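Local atomic coordinates of resiniferatoxin-binding, phosphotriesterase-related protein (Rhodobacter sphaeroides 2.4.1, PDB entry 3K2G), a protein that binds two zinc ions in a TIM-barrel hydrolase fold and is probably a phosphoric diester hydrolase of the phosphotriesterase family. Residues R219-V224 with A250-R255. Numbering follows the deposited sequence.
Sequences RVLDLV and ATLAQR
L221 and L252, whose CA atoms are the nearest pair across the two segments, face each other between neighbouring helices of the TIM barrel, the axes of 219-224 and 250-255 running almost parallel at 14° and 11.4 Å apart. Strand 234-236 lies between the two helices in the chain. Here the helices are joined by apolar side chains next to the sheet and charged ones farther out. On the side of the helices that faces the sheet, L221 CD1 meets L252 CD2 at 3.8 Å, and both leucines also rest on L236 of that strand. Farther out, R255 reaches across to the other helix, its chain bent at chi3 while the torsions on either side stay extended. This bend lays the guanidinium against L221, whose CB sits over the centre of one face, 3.6 Å above the plane. The same group forms a salt bridge with D222, and it does so end-on: NH1 and NH2 both donate to a single carboxylate oxygen, OD1. Sharing one acceptor costs straightness, with N-H...O angles near 135°. NH2 also forms a salt bridge with E225, and NH1 a hydrogen bond with the carbonyl oxygen of H218, so the group's rotation is probably fixed and its charge balanced by two carboxylates. The D222 carboxylate is turned 54° from the guanidinium plane, and its OD1 is approached by R255 NH2 nearly along its C-O axis at 2.7 Å, but by NH1 from above the carboxylate plane.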
loop_
_atom_site.group_PDB
_atom_site.type_symbol
_atom_site.label_atom_id
_atom_site.label_comp_id
_atom_site.label_asym_id
_atom_site.label_seq_id
_atom_site.Cartn_x
_atom_site.Cartn_y
_atom_site.Cartn_z
ATOM N N ARG B 219 3.074 14.702 -20.792
ATOM C CA ARG B 219 3.178 15.960 -21.527
ATOM C C ARG B 219 4.067 15.733 -22.752
ATOM O O ARG B 219 3.840 16.312 -23.819
ATOM C CB ARG B 219 3.783 17.062 -20.647
ATOM C CG ARG B 219 4.030 18.363 -21.405
ATOM C CD ARG B 219 4.665 19.449 -20.545
ATOM N NE ARG B 219 4.972 20.641 -21.335
ATOM C CZ ARG B 219 5.633 21.702 -20.877
ATOM N NH1 ARG B 219 6.064 21.728 -19.623
ATOM N NH2 ARG B 219 5.867 22.736 -21.678
ATOM N N VAL B 220 5.083 14.888 -22.586
ATOM C CA VAL B 220 6.002 14.559 -23.676
ATOM C C VAL B 220 5.236 13.843 -24.778
ATOM O O VAL B 220 5.356 14.199 -25.948
ATOM C CB VAL B 220 7.170 13.632 -23.206
ATOM C CG1 VAL B 220 7.796 12.916 -24.403
ATOM C CG2 VAL B 220 8.240 14.453 -22.498
ATOM N N LEU B 221 4.450 12.834 -24.403
ATOM C CA LEU B 221 3.674 12.085 -25.390
ATOM C C LEU B 221 2.608 12.959 -26.045
ATOM O O LEU B 221 2.294 12.782 -27.225
ATOM C CB LEU B 221 3.024 10.853 -24.754
ATOM C CG LEU B 221 3.987 9.751 -24.295
ATOM C CD1 LEU B 221 3.188 8.535 -23.817
ATOM C CD2 LEU B 221 4.923 9.353 -25.440
ATOM N N ASP B 222 2.051 13.896 -25.283
ATOM C CA ASP B 222 1.038 14.801 -25.825
ATOM C C ASP B 222 1.655 15.585 -26.984
ATOM O O ASP B 222 1.022 15.784 -28.022
ATOM C CB ASP B 222 0.552 15.793 -24.757
ATOM C CG ASP B 222 -0.450 15.180 -23.782
ATOM O OD1 ASP B 222 -0.804 13.993 -23.928
ATOM O OD2 ASP B 222 -0.885 15.904 -22.862
ATOM N N LEU B 223 2.894 16.027 -26.799
ATOM C CA LEU B 223 3.589 16.798 -27.824
ATOM C C LEU B 223 3.943 15.925 -29.031
ATOM O O LEU B 223 3.733 16.317 -30.184
ATOM C CB LEU B 223 4.846 17.435 -27.229
ATOM C CG LEU B 223 5.699 18.280 -28.177
ATOM C CD1 LEU B 223 6.534 19.267 -27.377
ATOM C CD2 LEU B 223 6.591 17.367 -29.012
ATOM N N VAL B 224 4.488 14.745 -28.770
ATOM C CA VAL B 224 4.833 13.846 -29.857
ATOM C C VAL B 224 3.569 13.505 -30.651
ATOM O O VAL B 224 3.597 13.375 -31.873
ATOM C CB VAL B 224 5.474 12.560 -29.314
ATOM C CG1 VAL B 224 5.538 11.506 -30.392
ATOM C CG2 VAL B 224 6.868 12.866 -28.807
ATOM N N ALA B 250 1.781 2.579 -16.129
ATOM C CA ALA B 250 0.827 1.795 -16.907
ATOM C C ALA B 250 0.061 2.645 -17.917
ATOM O O ALA B 250 -0.172 2.214 -19.047
ATOM C CB ALA B 250 -0.158 1.072 -15.968
ATOM N N THR B 251 -0.325 3.854 -17.522
ATOM C CA THR B 251 -1.076 4.711 -18.429
ATOM C C THR B 251 -0.231 5.167 -19.612
ATOM O O THR B 251 -0.756 5.445 -20.694
ATOM C CB THR B 251 -1.664 5.928 -17.692
ATOM O OG1 THR B 251 -0.628 6.613 -16.982
ATOM C CG2 THR B 251 -2.748 5.473 -16.721
ATOM N N LEU B 252 1.083 5.241 -19.403
ATOM C CA LEU B 252 2.000 5.623 -20.466
ATOM C C LEU B 252 2.106 4.449 -21.417
ATOM O O LEU B 252 2.106 4.627 -22.635
ATOM C CB LEU B 252 3.381 5.942 -19.897
ATOM C CG LEU B 252 3.438 7.238 -19.089
ATOM C CD1 LEU B 252 4.744 7.283 -18.294
ATOM C CD2 LEU B 252 3.320 8.430 -20.034
ATOM N N ALA B 253 2.186 3.245 -20.855
ATOM C CA ALA B 253 2.286 2.042 -21.666
ATOM C C ALA B 253 1.023 1.887 -22.508
ATOM O O ALA B 253 1.095 1.538 -23.686
ATOM C CB ALA B 253 2.478 0.818 -20.774
ATOM N N GLN B 254 -0.127 2.161 -21.889
ATOM C CA GLN B 254 -1.417 2.050 -22.554
ATOM C C GLN B 254 -1.505 2.984 -23.767
ATOM O O GLN B 254 -2.137 2.649 -24.772
ATOM C CB GLN B 254 -2.546 2.366 -21.570
ATOM C CG GLN B 254 -3.937 2.294 -22.193
ATOM C CD GLN B 254 -4.272 0.907 -22.705
ATOM O OE1 GLN B 254 -4.307 -0.047 -21.937
ATOM N NE2 GLN B 254 -4.518 0.790 -24.006
ATOM N N ARG B 255 -0.878 4.154 -23.673
ATOM C CA ARG B 255 -0.896 5.082 -24.795
ATOM C C ARG B 255 -0.090 4.496 -25.949
ATOM O O ARG B 255 -0.228 4.932 -27.088
ATOM C CB ARG B 255 -0.346 6.456 -24.389
ATOM C CG ARG B 255 -1.269 7.213 -23.445
ATOM C CD ARG B 255 -0.764 8.620 -23.130
ATOM N NE ARG B 255 -0.920 9.544 -24.253
ATOM C CZ ARG B 255 -0.643 10.844 -24.197
ATOM N NH1 ARG B 255 -0.193 11.384 -23.074
ATOM N NH2 ARG B 255 -0.823 11.610 -25.264
#